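Local coordinates for protein carboxylesterase SOBER1 (Arabidopsis thaliana, PDB 6AVX) that hydrolyses carboxylic esters with a preference for short acyl chains, shows phospholipase A2 activity and dampens the hypersensitive response to the bacterial effector AvrBsT, at residues A[80-83]-A[84-88]; A[140-143]-A[144-147]; A[165-168]-A[169-173]; A[194-197]-A[198-202]; A[203-206]-A[207-211]. The protein carries 1 engineered substitution. All coordinates share one frame; numbering follows the deposited sequence.

Contact 1: residues A[80-83]-A[84-88]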
loop_
_atom_site.group_PDB
_atom_site.type_symbol
_atom_site.label_atom_id
_atom_site.label_comp_id
_atom_site.label_asym_id
_atom_site.label_seq_id
_atom_site.Cartn_x
_atom_site.Cartn_y
_atom_site.Cartn_z
ATOM N N GLU A 80 12.818 -6.230 3.947
ATOM C CA GLU A 80 13.786 -5.186 3.630
ATOM C C GLU A 80 13.068 -3.904 3.250
ATOM O O GLU A 80 13.435 -2.806 3.690
ATOM C CB GLU A 80 14.687 -5.662 2.482
ATOM C CG GLU A 80 15.562 -4.591 1.833
ATOM C CD GLU A 80 16.734 -4.161 2.681
ATOM O OE1 GLU A 80 17.486 -3.293 2.200
ATOM O OE2 GLU A 80 16.912 -4.674 3.811
ATOM N N ALA A 81 12.038 -4.025 2.415
ATOM C CA ALA A 81 11.317 -2.846 2.000
ATOM C C ALA A 81 10.570 -2.249 3.174
ATOM O O ALA A 81 10.554 -1.036 3.318
ATOM C CB ALA A 81 10.378 -3.183 0.844
ATOM N N VAL A 82 9.969 -3.092 4.030
ATOM C CA VAL A 82 9.253 -2.586 5.202
ATOM C C VAL A 82 10.196 -1.794 6.090
ATOM O O VAL A 82 9.824 -0.756 6.632
ATOM C CB VAL A 82 8.564 -3.729 5.977
ATOM C CG1 VAL A 82 8.076 -3.248 7.324
ATOM C CG2 VAL A 82 7.382 -4.285 5.186
ATOM N N LYS A 83 11.431 -2.271 6.256
ATOM C CA LYS A 83 12.390 -1.570 7.102
ATOM C C LYS A 83 12.574 -0.137 6.633
ATOM O O LYS A 83 12.605 0.796 7.444
ATOM C CB LYS A 83 13.727 -2.310 7.090
ATOM C CG LYS A 83 14.789 -1.692 7.970
ATOM C CD LYS A 83 16.097 -2.472 7.808
ATOM C CE LYS A 83 17.249 -1.835 8.569
ATOM N NZ LYS A 83 18.535 -2.555 8.323
ATOM N N ASN A 84 12.695 0.062 5.328
ATOM C CA ASN A 84 12.879 1.412 4.821
ATOM C C ASN A 84 11.628 2.261 4.987
ATOM O O ASN A 84 11.722 3.434 5.359
ATOM C CB ASN A 84 13.294 1.368 3.363
ATOM C CG ASN A 84 13.284 2.725 2.749
ATOM O OD1 ASN A 84 12.393 3.060 1.961
ATOM N ND2 ASN A 84 14.238 3.551 3.147
ATOM N N VAL A 85 10.444 1.706 4.689
ATOM C CA VAL A 85 9.211 2.464 4.911
ATOM C C VAL A 85 9.096 2.863 6.372
ATOM O O VAL A 85 8.762 4.005 6.695
ATOM C CB VAL A 85 7.983 1.667 4.434
ATOM C CG1 VAL A 85 6.693 2.383 4.828
ATOM C CG2 VAL A 85 8.024 1.433 2.936
ATOM N N HIS A 86 9.405 1.940 7.275
ATOM C CA HIS A 86 9.324 2.247 8.697
ATOM C C HIS A 86 10.302 3.340 9.096
ATOM O O HIS A 86 9.998 4.138 9.981
ATOM C CB HIS A 86 9.558 0.993 9.527
ATOM C CG HIS A 86 8.372 0.079 9.566
ATOM N ND1 HIS A 86 8.299 -1.001 10.413
ATOM C CD2 HIS A 86 7.202 0.105 8.887
ATOM C CE1 HIS A 86 7.130 -1.595 10.262
ATOM N NE2 HIS A 86 6.448 -0.947 9.338
ATOM N N ALA A 87 11.494 3.378 8.491
ATOM C CA ALA A 87 12.426 4.465 8.785
ATOM C C ALA A 87 11.813 5.811 8.423
ATOM O O ALA A 87 11.954 6.793 9.167
ATOM C CB ALA A 87 13.744 4.237 8.037
ATOM N N ILE A 88 11.111 5.875 7.290
ATOM C CA ILE A 88 10.466 7.117 6.871
ATOM C C ILE A 88 9.389 7.510 7.871
ATOM O O ILE A 88 9.293 8.671 8.295
ATOM C CB ILE A 88 9.882 6.962 5.457
ATOM C CG1 ILE A 88 11.001 6.788 4.422
ATOM C CG2 ILE A 88 8.981 8.158 5.104
ATOM C CD1 ILE A 88 10.512 6.377 3.041
HETATM O O HOH W 1 10.964 0.591 1.229
#
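Val82 and His86, one turn apart on helix 75-94 of this alpha/beta hydrolase, lie side by side and point the same way. The link between them is a CH-pi contact: the CG1 methyl of Val82 sits over one face of the imidazole, 3.5 Å from the centroid of the His86 ring and displaced toward its NE2-CE1 rim. Two torsions bring this about. In Val82 the CG1 branch stands opposite the backbone nitrogen (chi1 168°), while in His86 it is the carbonyl carbon that CG opposes (chi1 -77°), which lays the ring beside the methyl. The backbone keeps i to i+4 helical bonds, among them His86 N to Val82 O at 2.8 Å. The polar end of the imidazole is held as well, because NE2 is hydrogen-bonded to Ser117 O on helix 109-120 and the ring meets Tyr121 edge-to-face. Methyl, carbonyl and tyrosine together probably limit rotation of the ring. Val85 faces inward from the same helix, onto Leu113 and onto Leu9 and Leu11 of strand 7-11. The outer side is polar: the Lys83 chain is fully extended, and Asn84 reaches back through a water that donates to Ala81 O at 2.7 Å and to Asn84 OD1 at 2.9 Å.

Contact 2: residues A[140-143]-A[144-147]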
loop_
_atom_site.group_PDB
_atom_site.type_symbol
_atom_site.label_atom_id
_atom_site.label_comp_id
_atom_site.label_asym_id
_atom_site.label_seq_id
_atom_site.Cartn_x
_atom_site.Cartn_y
_atom_site.Cartn_z
ATOM N N SER A 140 1.831 -16.872 8.551
ATOM C CA SER A 140 2.887 -17.034 9.555
ATOM C C SER A 140 3.312 -15.704 10.163
ATOM O O SER A 140 3.796 -15.685 11.303
ATOM C CB SER A 140 4.115 -17.732 8.961
ATOM O OG SER A 140 4.733 -16.936 7.982
ATOM N N ILE A 141 3.119 -14.589 9.455
ATOM C CA ILE A 141 3.548 -13.291 9.959
ATOM C C ILE A 141 2.546 -12.666 10.922
ATOM O O ILE A 141 2.894 -11.710 11.622
ATOM C CB ILE A 141 3.796 -12.331 8.776
ATOM C CG1 ILE A 141 4.545 -11.074 9.206
ATOM C CG2 ILE A 141 2.501 -11.874 8.153
ATOM C CD1 ILE A 141 5.929 -11.319 9.610
ATOM N N ILE A 142 1.297 -13.138 10.943
ATOM C CA ILE A 142 0.245 -12.438 11.670
ATOM C C ILE A 142 0.588 -12.304 13.146
ATOM O O ILE A 142 0.264 -11.293 13.777
ATOM C CB ILE A 142 -1.112 -13.131 11.447
ATOM C CG1 ILE A 142 -1.582 -12.903 10.000
ATOM C CG2 ILE A 142 -2.151 -12.629 12.449
ATOM C CD1 ILE A 142 -2.829 -13.670 9.601
ATOM N N SER A 143 1.240 -13.317 13.723
ATOM C CA SER A 143 1.620 -13.273 15.125
ATOM C C SER A 143 2.550 -12.111 15.437
ATOM O O SER A 143 2.737 -11.792 16.620
ATOM C CB SER A 143 2.286 -14.593 15.499
ATOM O OG SER A 143 3.403 -14.857 14.683
ATOM N N GLN A 144 3.153 -11.489 14.428
ATOM C CA GLN A 144 4.098 -10.411 14.634
ATOM C C GLN A 144 3.493 -9.029 14.412
ATOM O O GLN A 144 4.200 -8.030 14.583
ATOM C CB GLN A 144 5.321 -10.614 13.734
ATOM C CG GLN A 144 5.940 -12.010 13.847
ATOM C CD GLN A 144 6.123 -12.475 15.283
ATOM O OE1 GLN A 144 5.552 -13.500 15.675
ATOM N NE2 GLN A 144 6.918 -11.756 16.060
ATOM N N PHE A 145 2.226 -8.937 14.041
ATOM C CA PHE A 145 1.615 -7.634 13.864
ATOM C C PHE A 145 1.450 -6.984 15.232
ATOM O O PHE A 145 0.815 -7.579 16.111
ATOM C CB PHE A 145 0.254 -7.749 13.215
ATOM C CG PHE A 145 0.262 -8.257 11.793
ATOM C CD1 PHE A 145 1.409 -8.331 11.043
ATOM C CD2 PHE A 145 -0.928 -8.653 11.210
ATOM C CE1 PHE A 145 1.365 -8.782 9.725
ATOM C CE2 PHE A 145 -0.978 -9.098 9.912
ATOM C CZ PHE A 145 0.166 -9.165 9.168
ATOM N N PRO A 146 2.004 -5.799 15.465
ATOM C CA PRO A 146 1.861 -5.161 16.774
ATOM C C PRO A 146 0.410 -4.887 17.131
ATOM O O PRO A 146 -0.448 -4.665 16.271
ATOM C CB PRO A 146 2.661 -3.863 16.608
ATOM C CG PRO A 146 3.688 -4.209 15.595
ATOM C CD PRO A 146 2.952 -5.064 14.611
ATOM N N GLU A 147 0.154 -4.824 18.432
ATOM C CA GLU A 147 -1.201 -4.625 18.917
ATOM C C GLU A 147 -1.839 -3.388 18.302
ATOM O O GLU A 147 -2.989 -3.434 17.844
ATOM C CB GLU A 147 -1.178 -4.508 20.441
ATOM C CG GLU A 147 -2.549 -4.255 21.028
ATOM C CD GLU A 147 -2.549 -4.139 22.544
ATOM O OE1 GLU A 147 -1.500 -4.348 23.176
ATOM O OE2 GLU A 147 -3.622 -3.839 23.110
#
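The ring of Phe145 folds back beneath the short 3-10 turn that carries Ile141 and Ile142, and this is where the packing is tight. Ile142 CA stands over the centre of one ring face, 3.9 Å from the Phe145 centroid and 8° off the normal, a CH-pi contact made by the main chain itself. From the same side of the ring, Ile141 CG2 reaches Phe145 CE1 at 3.6 Å, the two side chains crossing at about a right angle, and Ile142 CG1 comes to 3.9 Å from Phe145 CE2. Phe145 CG lies opposite its own carbonyl carbon (chi1 -66°), a setting that swings the ring back under the preceding residues. Two backbone bonds close the turn with i to i+3 spacing: Gln144 N to Ile141 O at 2.8 Å and Phe145 N to Ile142 O at 3.1 Å. Both donors stand well above the acceptor carbonyl planes.

On the solvent side, where Ser143 and Gln144 are exposed, the contact is polar and consists of one side-chain bond. There the Gln144 chain bends at chi2 (-47°), bringing its amide back to the preceding residue, and Ser143 OG donates to Gln144 OE1 at 2.7 Å, in the carbonyl plane and on a lone pair.

The whole turn belongs to the loop between strands 127-131 and 154-159. Phe145 rests on Leu119 and Leu120 of helix 109-120 and on Ala180 of helix 173-180, Ile142 packs on Phe176 and Ala180 of the latter helix, and Ile141 touches Glu75 at the start of helix 75-94.

Contact 3: residues A[165-168]-A[169-173]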
loop_
_atom_site.group_PDB
_atom_site.type_symbol
_atom_site.label_atom_id
_atom_site.label_comp_id
_atom_site.label_asym_id
_atom_site.label_seq_id
_atom_site.Cartn_x
_atom_site.Cartn_y
_atom_site.Cartn_z
ATOM N N VAL A 165 -2.844 -8.146 -11.458
ATOM C CA VAL A 165 -3.033 -8.571 -10.081
ATOM C C VAL A 165 -4.513 -8.901 -10.015
ATOM O O VAL A 165 -5.363 -8.007 -9.998
ATOM C CB VAL A 165 -2.651 -7.487 -9.074
ATOM C CG1 VAL A 165 -2.936 -7.976 -7.656
ATOM C CG2 VAL A 165 -1.185 -7.116 -9.228
ATOM N N LEU A 166 -4.832 -10.194 -10.092
ATOM C CA LEU A 166 -6.215 -10.597 -10.254
ATOM C C LEU A 166 -7.070 -10.084 -9.112
ATOM O O LEU A 166 -6.638 -10.014 -7.963
ATOM C CB LEU A 166 -6.352 -12.118 -10.306
ATOM C CG LEU A 166 -5.660 -12.868 -11.433
ATOM C CD1 LEU A 166 -6.471 -14.114 -11.700
ATOM C CD2 LEU A 166 -5.521 -12.088 -12.698
ATOM N N PHE A 167 -8.305 -9.743 -9.442
ATOM C CA PHE A 167 -9.254 -9.279 -8.437
ATOM C C PHE A 167 -9.341 -10.259 -7.269
ATOM O O PHE A 167 -9.443 -9.846 -6.105
ATOM C CB PHE A 167 -10.612 -9.076 -9.118
ATOM C CG PHE A 167 -11.676 -8.476 -8.236
ATOM C CD1 PHE A 167 -11.644 -7.139 -7.879
ATOM C CD2 PHE A 167 -12.747 -9.248 -7.800
ATOM C CE1 PHE A 167 -12.634 -6.583 -7.097
ATOM C CE2 PHE A 167 -13.741 -8.695 -7.006
ATOM C CZ PHE A 167 -13.684 -7.360 -6.660
ATOM N N GLU A 168 -9.259 -11.562 -7.550
ATOM C CA GLU A 168 -9.316 -12.556 -6.478
ATOM C C GLU A 168 -8.157 -12.413 -5.493
ATOM O O GLU A 168 -8.300 -12.760 -4.313
ATOM C CB GLU A 168 -9.330 -13.975 -7.051
ATOM C CG GLU A 168 -8.077 -14.343 -7.839
ATOM C CD GLU A 168 -7.882 -15.847 -7.963
ATOM O OE1 GLU A 168 -6.729 -16.317 -7.830
ATOM O OE2 GLU A 168 -8.885 -16.558 -8.180
ATOM N N ALA A 169 -6.997 -11.938 -5.945
ATOM C CA ALA A 169 -5.898 -11.689 -5.022
ATOM C C ALA A 169 -6.224 -10.557 -4.068
ATOM O O ALA A 169 -5.772 -10.567 -2.916
ATOM C CB ALA A 169 -4.617 -11.373 -5.786
ATOM N N GLY A 170 -6.998 -9.572 -4.522
ATOM C CA GLY A 170 -7.446 -8.520 -3.633
ATOM C C GLY A 170 -8.512 -9.015 -2.678
ATOM O O GLY A 170 -8.455 -8.752 -1.475
ATOM N N GLN A 171 -9.483 -9.769 -3.192
ATOM C CA GLN A 171 -10.508 -10.337 -2.324
ATOM C C GLN A 171 -9.899 -11.215 -1.239
ATOM O O GLN A 171 -10.413 -11.251 -0.120
ATOM C CB GLN A 171 -11.490 -11.161 -3.149
ATOM C CG GLN A 171 -12.348 -10.358 -4.115
ATOM C CD GLN A 171 -13.252 -11.259 -4.943
ATOM O OE1 GLN A 171 -12.781 -12.130 -5.680
ATOM N NE2 GLN A 171 -14.557 -11.066 -4.808
ATOM N N ALA A 172 -8.795 -11.901 -1.537
ATOM C CA ALA A 172 -8.150 -12.767 -0.552
ATOM C C ALA A 172 -7.630 -11.998 0.648
ATOM O O ALA A 172 -7.413 -12.594 1.713
ATOM C CB ALA A 172 -6.986 -13.518 -1.193
ATOM N N ALA A 173 -7.409 -10.696 0.518
ATOM C CA ALA A 173 -6.955 -9.930 1.664
ATOM C C ALA A 173 -8.002 -9.908 2.765
ATOM O O ALA A 173 -7.661 -9.733 3.936
ATOM C CB ALA A 173 -6.637 -8.501 1.241
#
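Gln171 reaches back along the helix to the ring of Phe167, one turn earlier. Its CB lies 3.8 Å from Phe167 O, the carbonyl that accepts the Gln171 N-H at 2.9 Å. From there CG, opposite the carbonyl carbon of its own residue (chi1 -67°), comes to 3.6 Å from Phe167 CE2. The chain continues extended to CD, 3.3 Å from the same CE2 atom. At the tip the amide divides: NE2 stays by Phe167 CE2, also at 3.3 Å, whereas OE1 turns to Phe167 CD2 and to Glu168 CA, each 3.6 Å away. Ring and amide planes are inclined by 40°. Phe167 also meets Phe186, and Gln171 touches that same residue of strand 184-189.

These residues form the short helix 167-171, with Leu166 at its N-cap, in the loop that follows strand 154-159 of the alpha/beta hydrolase fold and carries Asp162, the probable acid of the charge relay system. Val165 N is hydrogen-bonded to Asp162 OD1, and the valine side chain packs against Ser108 and His194. Glu168 OE1 accepts from Val69 N. Val165 CG1 approaches Ala169 CB at 4.2 Å, both residues being buried.

Contact 4: residues A[194-197]-A[198-202]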
loop_
_atom_site.group_PDB
_atom_site.type_symbol
_atom_site.label_atom_id
_atom_site.label_comp_id
_atom_site.label_asym_id
_atom_site.label_seq_id
_atom_site.Cartn_x
_atom_site.Cartn_y
_atom_site.Cartn_z
ATOM N N HIS A 194 -5.800 -2.751 -14.352
ATOM C CA HIS A 194 -4.642 -2.520 -13.499
ATOM C C HIS A 194 -4.147 -1.094 -13.707
ATOM O O HIS A 194 -3.132 -0.843 -14.349
ATOM C CB HIS A 194 -3.548 -3.524 -13.814
ATOM C CG HIS A 194 -2.513 -3.616 -12.749
ATOM N ND1 HIS A 194 -2.797 -4.095 -11.491
ATOM C CD2 HIS A 194 -1.209 -3.264 -12.744
ATOM C CE1 HIS A 194 -1.700 -4.045 -10.749
ATOM N NE2 HIS A 194 -0.723 -3.562 -11.494
ATOM N N SER A 195 -4.910 -0.151 -13.167
ATOM C CA SER A 195 -4.589 1.261 -13.306
ATOM C C SER A 195 -5.328 1.991 -12.203
ATOM O O SER A 195 -6.130 1.406 -11.474
ATOM C CB SER A 195 -5.008 1.799 -14.680
ATOM O OG SER A 195 -6.412 1.748 -14.828
ATOM N N ILE A 196 -5.050 3.285 -12.103
ATOM C CA ILE A 196 -5.714 4.169 -11.155
ATOM C C ILE A 196 -6.701 5.037 -11.908
ATOM O O ILE A 196 -6.332 5.670 -12.902
ATOM C CB ILE A 196 -4.701 5.075 -10.445
ATOM C CG1 ILE A 196 -3.694 4.232 -9.671
ATOM C CG2 ILE A 196 -5.433 6.070 -9.518
ATOM C CD1 ILE A 196 -2.608 5.047 -9.009
ATOM N N SER A 197 -7.919 5.126 -11.410
ATOM C CA SER A 197 -8.862 6.098 -11.945
ATOM C C SER A 197 -8.990 7.296 -11.011
ATOM O O SER A 197 -8.759 7.199 -9.802
ATOM C CB SER A 197 -10.232 5.471 -12.149
ATOM O OG SER A 197 -10.855 5.236 -10.909
ATOM N N ASN A 198 -9.352 8.443 -11.585
ATOM C CA ASN A 198 -9.512 9.636 -10.762
ATOM C C ASN A 198 -10.615 9.445 -9.734
ATOM O O ASN A 198 -10.483 9.897 -8.593
ATOM C CB ASN A 198 -9.766 10.865 -11.635
ATOM C CG ASN A 198 -8.489 11.395 -12.280
ATOM O OD1 ASN A 198 -7.375 11.077 -11.851
ATOM N ND2 ASN A 198 -8.648 12.222 -13.308
ATOM N N LYS A 199 -11.687 8.741 -10.087
ATOM C CA LYS A 199 -12.749 8.518 -9.114
ATOM C C LYS A 199 -12.252 7.670 -7.949
ATOM O O LYS A 199 -12.671 7.867 -6.801
ATOM C CB LYS A 199 -13.968 7.876 -9.776
ATOM C CG LYS A 199 -13.751 6.464 -10.300
ATOM C CD LYS A 199 -14.988 5.948 -11.038
ATOM C CE LYS A 199 -15.200 6.650 -12.381
ATOM N NZ LYS A 199 -14.066 6.436 -13.337
ATOM N N GLU A 200 -11.384 6.701 -8.232
ATOM C CA GLU A 200 -10.780 5.889 -7.183
ATOM C C GLU A 200 -9.977 6.757 -6.216
ATOM O O GLU A 200 -10.046 6.572 -4.990
ATOM C CB GLU A 200 -9.902 4.850 -7.879
ATOM C CG GLU A 200 -9.216 3.884 -6.991
ATOM C CD GLU A 200 -8.269 2.990 -7.778
ATOM O OE1 GLU A 200 -7.859 1.939 -7.224
ATOM O OE2 GLU A 200 -7.938 3.312 -8.939
ATOM N N LEU A 201 -9.239 7.733 -6.746
ATOM C CA LEU A 201 -8.490 8.658 -5.904
ATOM C C LEU A 201 -9.422 9.547 -5.092
ATOM O O LEU A 201 -9.154 9.822 -3.919
ATOM C CB LEU A 201 -7.548 9.513 -6.757
ATOM C CG LEU A 201 -6.423 8.764 -7.465
ATOM C CD1 LEU A 201 -5.631 9.718 -8.316
ATOM C CD2 LEU A 201 -5.525 8.074 -6.438
ATOM N N LYS A 202 -10.514 10.023 -5.696
ATOM C CA LYS A 202 -11.439 10.866 -4.944
ATOM C C LYS A 202 -12.048 10.101 -3.777
ATOM O O LYS A 202 -12.313 10.674 -2.715
ATOM C CB LYS A 202 -12.559 11.370 -5.853
ATOM C CG LYS A 202 -12.130 12.221 -7.020
ATOM C CD LYS A 202 -11.432 13.474 -6.607
ATOM C CE LYS A 202 -11.170 14.347 -7.833
ATOM N NZ LYS A 202 -10.463 15.597 -7.487
HETATM O O HOH W 2 -6.034 0.870 -8.717
HETATM O O HOH W 3 -12.872 3.627 -12.268
#
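Ser197 and Glu200 bond to each other twice, in the reciprocal pattern of a capping box at the start of helix 198-212. Ser197 OG accepts from Glu200 N at 3.1 Å, and in return Glu200 OE2 accepts from Ser197 N, also at 3.1 Å, met nearly along its C-O axis. The serine hydroxyl gets there by lying between its own backbone N and carbonyl carbon (chi1 72°), which aims it into the first turn. Glu200 answers with an extended chain, CG opposite the backbone N (chi1 -178°), long enough to bring the carboxylate back past the N-cap. Its negative charge would probably be favoured by the N-terminal end of the helix dipole.

Beside the box, Ile196 CG2 meets Leu201 CG at 3.5 Å, an apolar contact in which the two side chains cross at about a right angle, Ile196 right before the cap residue and Leu201 one turn into the helix. Two waters bridge the polar groups. One donates to Glu200 OE1 at 2.6 Å and to Ser195 O at 2.8 Å, tying the carboxylate to the incoming loop; another joins Ser197 OG to Lys199 NZ, whose chain curls over the serine.

The cap closes the loop that leaves strand 184-189 and carries His194, the probable charge relay histidine, two residues before Ile196 and hydrogen-bonded through ND1 to Asp162. Ile196 packs on Leu131 of strand 127-131 and Trp10 of strand 7-11, Leu201 also lies on Trp10, and Glu200 touches Leu131 and Tyr189.

Contact 5: residues A[203-206]-A[207-211]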
loop_
_atom_site.group_PDB
_atom_site.type_symbol
_atom_site.label_atom_id
_atom_site.label_comp_id
_atom_site.label_asym_id
_atom_site.label_seq_id
_atom_site.Cartn_x
_atom_site.Cartn_y
_atom_site.Cartn_z
ATOM N N TYR A 203 -12.325 8.816 -3.965
ATOM C CA TYR A 203 -12.862 8.020 -2.868
ATOM C C TYR A 203 -11.837 7.849 -1.756
ATOM O O TYR A 203 -12.177 7.935 -0.563
ATOM C CB TYR A 203 -13.290 6.660 -3.397
ATOM C CG TYR A 203 -14.164 5.886 -2.452
ATOM C CD1 TYR A 203 -15.529 6.131 -2.401
ATOM C CD2 TYR A 203 -13.649 4.904 -1.613
ATOM C CE1 TYR A 203 -16.354 5.431 -1.549
ATOM C CE2 TYR A 203 -14.473 4.193 -0.755
ATOM C CZ TYR A 203 -15.822 4.471 -0.726
ATOM O OH TYR A 203 -16.653 3.776 0.118
ATOM N N ILE A 204 -10.568 7.630 -2.113
ATOM C CA ILE A 204 -9.514 7.611 -1.108
ATOM C C ILE A 204 -9.456 8.944 -0.376
ATOM O O ILE A 204 -9.319 8.987 0.855
ATOM C CB ILE A 204 -8.167 7.234 -1.754
ATOM C CG1 ILE A 204 -8.207 5.785 -2.254
ATOM C CG2 ILE A 204 -7.014 7.447 -0.764
ATOM C CD1 ILE A 204 -7.170 5.473 -3.289
ATOM N N GLU A 205 -9.526 10.056 -1.114
ATOM C CA GLU A 205 -9.514 11.371 -0.472
ATOM C C GLU A 205 -10.649 11.495 0.529
ATOM O O GLU A 205 -10.449 11.973 1.648
ATOM C CB GLU A 205 -9.620 12.474 -1.521
ATOM C CG GLU A 205 -9.694 13.883 -0.910
ATOM C CD GLU A 205 -9.728 14.973 -1.948
ATOM O OE1 GLU A 205 -10.393 14.758 -2.980
ATOM O OE2 GLU A 205 -9.067 16.003 -1.748
ATOM N N SER A 206 -11.847 11.072 0.143
ATOM C CA SER A 206 -12.988 11.149 1.053
ATOM C C SER A 206 -12.763 10.293 2.294
ATOM O O SER A 206 -13.161 10.677 3.400
ATOM C CB SER A 206 -14.259 10.716 0.332
ATOM O OG SER A 206 -14.587 11.628 -0.697
ATOM N N TRP A 207 -12.166 9.109 2.122
ATOM C CA TRP A 207 -11.852 8.232 3.249
ATOM C C TRP A 207 -10.822 8.866 4.177
ATOM O O TRP A 207 -10.985 8.828 5.398
ATOM C CB TRP A 207 -11.384 6.894 2.683
ATOM C CG TRP A 207 -10.730 5.918 3.617
ATOM C CD1 TRP A 207 -11.333 5.014 4.442
ATOM C CD2 TRP A 207 -9.319 5.703 3.747
ATOM N NE1 TRP A 207 -10.369 4.256 5.084
ATOM C CE2 TRP A 207 -9.130 4.663 4.673
ATOM C CE3 TRP A 207 -8.204 6.287 3.158
ATOM C CZ2 TRP A 207 -7.858 4.200 5.028
ATOM C CZ3 TRP A 207 -6.947 5.829 3.513
ATOM C CH2 TRP A 207 -6.789 4.796 4.432
ATOM N N ILE A 208 -9.776 9.484 3.630
ATOM C CA ILE A 208 -8.827 10.202 4.476
ATOM C C ILE A 208 -9.533 11.305 5.252
ATOM O O ILE A 208 -9.320 11.471 6.459
ATOM C CB ILE A 208 -7.655 10.753 3.643
ATOM C CG1 ILE A 208 -6.833 9.598 3.078
ATOM C CG2 ILE A 208 -6.773 11.634 4.505
ATOM C CD1 ILE A 208 -5.719 10.028 2.123
ATOM N N LYS A 209 -10.378 12.081 4.568
ATOM C CA LYS A 209 -11.118 13.150 5.237
ATOM C C LYS A 209 -11.962 12.611 6.377
ATOM O O LYS A 209 -12.024 13.216 7.453
ATOM C CB LYS A 209 -12.000 13.881 4.235
ATOM C CG LYS A 209 -11.190 14.762 3.292
ATOM C CD LYS A 209 -12.016 15.327 2.163
ATOM C CE LYS A 209 -13.227 16.063 2.672
ATOM N NZ LYS A 209 -13.904 16.795 1.556
ATOM N N ARG A 210 -12.647 11.499 6.155
ATOM C CA ARG A 210 -13.476 10.908 7.200
ATOM C C ARG A 210 -12.628 10.437 8.366
ATOM O O ARG A 210 -12.998 10.615 9.535
ATOM C CB ARG A 210 -14.267 9.739 6.628
ATOM C CG ARG A 210 -15.246 9.084 7.586
ATOM C CD ARG A 210 -16.006 7.951 6.897
ATOM N NE ARG A 210 -16.192 8.246 5.477
ATOM C CZ ARG A 210 -15.628 7.585 4.468
ATOM N NH1 ARG A 210 -14.850 6.532 4.684
ATOM N NH2 ARG A 210 -15.858 7.975 3.223
ATOM N N ARG A 211 -11.477 9.835 8.078
ATOM C CA ARG A 211 -10.587 9.412 9.154
ATOM C C ARG A 211 -10.117 10.607 9.970
ATOM O O ARG A 211 -10.115 10.560 11.208
ATOM C CB ARG A 211 -9.396 8.662 8.562
ATOM C CG ARG A 211 -8.316 8.274 9.554
ATOM C CD ARG A 211 -8.810 7.362 10.667
ATOM N NE ARG A 211 -7.687 6.683 11.292
ATOM C CZ ARG A 211 -7.631 6.278 12.562
ATOM N NH1 ARG A 211 -8.662 6.494 13.375
ATOM N NH2 ARG A 211 -6.532 5.662 13.030
HETATM O O HOH W 4 -14.684 7.244 0.874
#
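Ser206 and Trp207, adjoining on helix 198-212, have the most surface buried here, and each is met by the neighbouring turn in its own way. Ser206 lies under Arg210. The arginine chain leaves with CG opposite its backbone N (chi1 -176°) and bends at chi3, bringing one guanidinium face over the serine carbonyl, with NH2 3.8 Å from Ser206 O. That carbonyl already accepts Arg210 N at 2.9 Å. At its edge the guanidinium has a hydrogen bond: a water in its plane accepts from Arg210 NH2 at 2.7 Å and donates to Tyr203 O at 3.0 Å, while sitting over the centre of the Tyr203 ring. The serine hydroxyl turns back instead to Lys202 O.

Trp207 is buried, and its indole presents an edge to the preceding turn, CE3 lying 3.7 Å from Ile204 O and nearly in line with the ring plane. Ile204 CG2 adds a looser contact with the same Trp207 CE3 atom at 4.3 Å. This isoleucine also approaches Ile208, CG2 to CD1 at 4.1 Å, a loose apolar contact.

Ile204 and Trp207 both press on Leu155 and Ala129, in strands 154-159 and 127-131. Elsewhere on the helix, buried Glu205 is hydrogen-bonded through OE2 to Ser30 OG, and Arg211 forms a salt bridge with Glu100. One side of the helix, with Ile204 and Trp207, is laid on the central parallel sheet, as is usual for the C-terminal helix of the alpha/beta hydrolase fold.

Contacts 4 and 5 share helix 198-212, the first at its capped beginning and the second further along, where apolar residues face the central sheet. Contact 1, like contact 5, lies within a helix, 75-94, and packs on helix 109-120 as well as on strand 7-11; their centres are about 24 Å apart. Contacts 3 and 4 meet beside the probable charge relay residues, where Val165 CG2 is 3.5 Å from His194 CE1. Contact 2 lies in a partly buried loop away from the probable catalytic residues. All five mix buried and exposed residues; CH-pi contacts mark 1 and 2, an oblique amide-ring contact 3, capping bonds 4, and apolar and water-bridged contacts 5.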